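Local coordinates for protein glucanase (Clostridium thermocellum, PDB 5GXX) that probably hydrolyses internal beta-1,4-glucosidic bonds of cellulose as a family 9 endoglucanase of the cellulosome, at residues 106-118 / 132-145. The protein carries 1 engineered substitution. Residues are numbered along the deposited sequence; the frame is centred on the assembly and turned at random.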
# COMPACT_ATOMS: atom_id res chain seq x y z
N ASP A 106 2.32 23.67 44.31
CA ASP A 106 3.44 24.52 43.95
C ASP A 106 3.47 24.75 42.44
O ASP A 106 4.43 25.32 41.90
CB ASP A 106 4.71 23.78 44.37
CG ASP A 106 4.63 22.30 44.02
OD1 ASP A 106 4.63 21.98 42.81
OD2 ASP A 106 4.52 21.45 44.95
N SER A 107 2.44 24.26 41.76
CA SER A 107 2.34 24.27 40.30
C SER A 107 0.90 23.98 39.91
O SER A 107 0.07 23.66 40.75
CB SER A 107 3.28 23.24 39.68
OG SER A 107 3.07 21.96 40.25
N VAL A 108 0.58 24.12 38.63
CA VAL A 108 -0.74 23.78 38.12
C VAL A 108 -0.57 22.98 36.83
O VAL A 108 0.48 23.11 36.18
CB VAL A 108 -1.62 25.04 37.83
CG1 VAL A 108 -1.85 25.84 39.12
CG2 VAL A 108 -1.02 25.93 36.73
N VAL A 109 -1.56 22.17 36.48
CA VAL A 109 -1.71 21.66 35.12
C VAL A 109 -2.13 22.87 34.30
O VAL A 109 -3.15 23.49 34.62
CB VAL A 109 -2.80 20.58 35.01
CG1 VAL A 109 -3.06 20.23 33.55
CG2 VAL A 109 -2.41 19.33 35.79
N TYR A 110 -1.36 23.21 33.27
CA TYR A 110 -1.66 24.40 32.46
C TYR A 110 -2.01 24.13 31.01
O TYR A 110 -2.31 25.06 30.26
CB TYR A 110 -0.52 25.43 32.56
CG TYR A 110 0.76 25.11 31.80
CD1 TYR A 110 1.78 24.36 32.38
CD2 TYR A 110 0.96 25.61 30.51
CE1 TYR A 110 2.96 24.09 31.68
CE2 TYR A 110 2.13 25.34 29.79
CZ TYR A 110 3.13 24.59 30.40
OH TYR A 110 4.29 24.32 29.69
N GLN A 111 -1.97 22.86 30.60
CA GLN A 111 -2.36 22.49 29.26
C GLN A 111 -2.75 21.02 29.20
O GLN A 111 -2.14 20.18 29.85
CB GLN A 111 -1.22 22.79 28.28
CG GLN A 111 -1.57 22.58 26.82
CD GLN A 111 -0.56 23.19 25.89
OE1 GLN A 111 -0.11 24.32 26.07
NE2 GLN A 111 -0.22 22.45 24.84
N ILE A 112 -3.78 20.70 28.41
CA ILE A 112 -4.09 19.31 28.09
C ILE A 112 -4.09 19.18 26.58
O ILE A 112 -4.80 19.90 25.88
CB ILE A 112 -5.48 18.84 28.60
CG1 ILE A 112 -5.68 19.04 30.11
CG2 ILE A 112 -5.75 17.37 28.20
CD1 ILE A 112 -4.76 18.25 31.03
N GLY A 113 -3.28 18.27 26.05
CA GLY A 113 -3.14 18.13 24.62
C GLY A 113 -1.91 18.84 24.07
O GLY A 113 -1.46 19.87 24.60
N ASP A 114 -1.36 18.26 23.01
CA ASP A 114 -0.20 18.76 22.29
C ASP A 114 -0.73 19.49 21.07
O ASP A 114 -1.44 18.89 20.26
CB ASP A 114 0.65 17.56 21.86
CG ASP A 114 1.92 17.97 21.11
OD1 ASP A 114 1.84 18.42 19.95
OD2 ASP A 114 3.02 17.77 21.67
N GLY A 115 -0.41 20.77 20.97
CA GLY A 115 -0.91 21.63 19.89
C GLY A 115 -0.71 21.04 18.51
O GLY A 115 -1.66 20.92 17.72
N ALA A 116 0.53 20.67 18.19
CA ALA A 116 0.84 20.15 16.87
C ALA A 116 0.16 18.82 16.55
O ALA A 116 -0.40 18.66 15.46
CB ALA A 116 2.35 20.02 16.69
N ALA A 117 0.20 17.90 17.51
CA ALA A 117 -0.49 16.63 17.38
C ALA A 117 -2.00 16.81 17.22
O ALA A 117 -2.61 16.20 16.34
CB ALA A 117 -0.18 15.72 18.58
N ASP A 118 -2.59 17.65 18.06
CA ASP A 118 -4.03 17.92 18.00
C ASP A 118 -4.45 18.48 16.63
O ASP A 118 -5.41 18.02 16.00
CB ASP A 118 -4.43 18.83 19.16
CG ASP A 118 -5.93 18.96 19.35
OD1 ASP A 118 -6.55 19.76 18.60
OD2 ASP A 118 -6.46 18.24 20.23
N MET A 132 -5.29 9.36 19.00
CA MET A 132 -4.08 9.74 19.73
C MET A 132 -4.28 9.74 21.24
O MET A 132 -5.41 9.74 21.73
CB MET A 132 -3.59 11.12 19.27
CG MET A 132 -4.44 12.28 19.80
SD MET A 132 -4.10 13.87 19.04
CE MET A 132 -4.83 13.71 17.42
N THR A 133 -3.16 9.76 21.96
CA THR A 133 -3.11 9.81 23.42
C THR A 133 -2.60 11.19 23.85
O THR A 133 -1.55 11.66 23.41
CB THR A 133 -2.22 8.68 24.00
OG1 THR A 133 -2.75 7.42 23.55
CG2 THR A 133 -2.25 8.68 25.52
N ARG A 134 -3.38 11.84 24.71
CA ARG A 134 -3.17 13.25 24.98
C ARG A 134 -2.31 13.50 26.22
O ARG A 134 -2.66 13.06 27.32
CB ARG A 134 -4.53 13.94 25.16
CG ARG A 134 -5.32 13.99 23.88
CD ARG A 134 -6.83 14.02 24.12
NE ARG A 134 -7.34 15.12 24.94
CZ ARG A 134 -7.51 16.37 24.51
NH1 ARG A 134 -7.14 16.71 23.28
NH2 ARG A 134 -8.03 17.29 25.32
N PRO A 135 -1.21 14.24 26.05
CA PRO A 135 -0.39 14.56 27.20
C PRO A 135 -0.97 15.68 28.07
O PRO A 135 -1.95 16.33 27.69
CB PRO A 135 0.91 15.05 26.57
CG PRO A 135 0.47 15.68 25.30
CD PRO A 135 -0.62 14.77 24.80
N TYR A 136 -0.38 15.90 29.23
CA TYR A 136 -0.65 17.10 30.01
C TYR A 136 0.67 17.78 30.36
O TYR A 136 1.75 17.20 30.19
CB TYR A 136 -1.48 16.78 31.25
CG TYR A 136 -0.79 15.93 32.29
CD1 TYR A 136 -0.06 16.54 33.32
CD2 TYR A 136 -0.88 14.54 32.27
CE1 TYR A 136 0.57 15.79 34.29
CE2 TYR A 136 -0.24 13.78 33.25
CZ TYR A 136 0.48 14.42 34.25
OH TYR A 136 1.11 13.68 35.24
N PHE A 137 0.55 19.02 30.83
CA PHE A 137 1.70 19.86 31.10
C PHE A 137 1.52 20.57 32.43
O PHE A 137 0.44 21.08 32.73
CB PHE A 137 1.89 20.85 29.94
CG PHE A 137 2.04 20.17 28.61
CD1 PHE A 137 0.92 19.81 27.87
CD2 PHE A 137 3.30 19.84 28.13
CE1 PHE A 137 1.04 19.15 26.65
CE2 PHE A 137 3.44 19.18 26.91
CZ PHE A 137 2.31 18.83 26.17
N VAL A 138 2.57 20.58 33.24
CA VAL A 138 2.54 21.19 34.56
C VAL A 138 3.64 22.24 34.64
O VAL A 138 4.68 22.11 34.00
CB VAL A 138 2.70 20.13 35.67
CG1 VAL A 138 1.43 19.28 35.74
CG2 VAL A 138 3.93 19.26 35.41
N GLY A 139 3.36 23.32 35.38
CA GLY A 139 4.31 24.42 35.54
C GLY A 139 3.76 25.50 36.46
O GLY A 139 2.71 25.32 37.08
N LYS A 140 4.48 26.62 36.53
CA LYS A 140 4.07 27.74 37.36
C LYS A 140 4.29 29.08 36.67
O LYS A 140 4.57 30.08 37.32
CB LYS A 140 4.81 27.69 38.70
CG LYS A 140 6.31 27.49 38.56
CD LYS A 140 7.04 27.43 39.90
CE LYS A 140 8.53 27.29 39.64
NZ LYS A 140 9.36 27.50 40.86
N GLY A 141 4.10 29.10 35.35
CA GLY A 141 4.20 30.34 34.59
C GLY A 141 3.35 31.46 35.18
O GLY A 141 2.15 31.28 35.39
N SER A 142 3.97 32.60 35.44
CA SER A 142 3.29 33.71 36.08
C SER A 142 2.09 34.22 35.26
O SER A 142 1.06 34.56 35.85
CB SER A 142 4.27 34.83 36.45
OG SER A 142 5.19 34.45 37.50
N ALA A 143 2.21 34.27 33.94
CA ALA A 143 1.11 34.71 33.08
C ALA A 143 -0.08 33.76 33.17
O ALA A 143 -1.19 34.16 33.53
CB ALA A 143 1.56 34.86 31.63
N VAL A 144 0.16 32.48 32.92
CA VAL A 144 -0.95 31.53 32.95
C VAL A 144 -1.54 31.40 34.35
O VAL A 144 -2.77 31.42 34.51
CB VAL A 144 -0.62 30.17 32.29
CG1 VAL A 144 0.41 29.38 33.11
CG2 VAL A 144 -1.89 29.35 32.04
N VAL A 145 -0.70 31.28 35.38
CA VAL A 145 -1.22 31.18 36.73
C VAL A 145 -1.91 32.46 37.21
O VAL A 145 -2.90 32.40 37.94
CB VAL A 145 -0.12 30.75 37.74
CG1 VAL A 145 -0.65 30.67 39.18
CG2 VAL A 145 0.46 29.38 37.36
O HOH W 1 -5.36 16.00 21.11
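Val-108 and Gly-139 trade two backbone hydrogen bonds, Val-108 N to Gly-139 O 2.9 Å and Gly-139 N to Val-108 O 3.0 Å, and open an antiparallel ladder between strands 108-112 and 136-139. A beta bulge shifts the register by one between Val-109 and Gln-111: Tyr-110 N donates to Phe-137 O at 2.8 Å, while Gln-111 O accepts from Phe-137 N in a more bent bond, 139° at the hydrogen. Gln-111 N is buried without a partner. Gly-113 N closes the ladder on Pro-135 O. The Phe-137 ring lies alongside the extended Gln-111 chain, whose NE2 reaches Gly-113 O at 2.9 Å, nearly straight (175°) and in the planes of both amides; Ala-186 O is a second acceptor for NE2. Phe-137 CB sits over one face of the Tyr-110 ring, while Val-138 O approaches its edge. Beyond the ladder, bending at chi3 (58°) turns the Arg-134 guanidinium edge toward Asp-118. NH1 lies 3.5 Å from Asp-118 OD2, a long salt bridge supplemented by a water bonded to both atoms. Asp-42 pairs with Arg-134 NE, and His-54 meets both Arg-134 NH1 and Asp-118 OD1 through its backbone. Asp-114 OD1 caps helix 115-120 by accepting from Ala-117 N. Strand 108-112 is the middle of a three-stranded sheet between 56-57 and 136-139, in the family 9 catalytic region; Val-108 and Val-145 pack against helix 162-178, and Val-144 against helix 58-75.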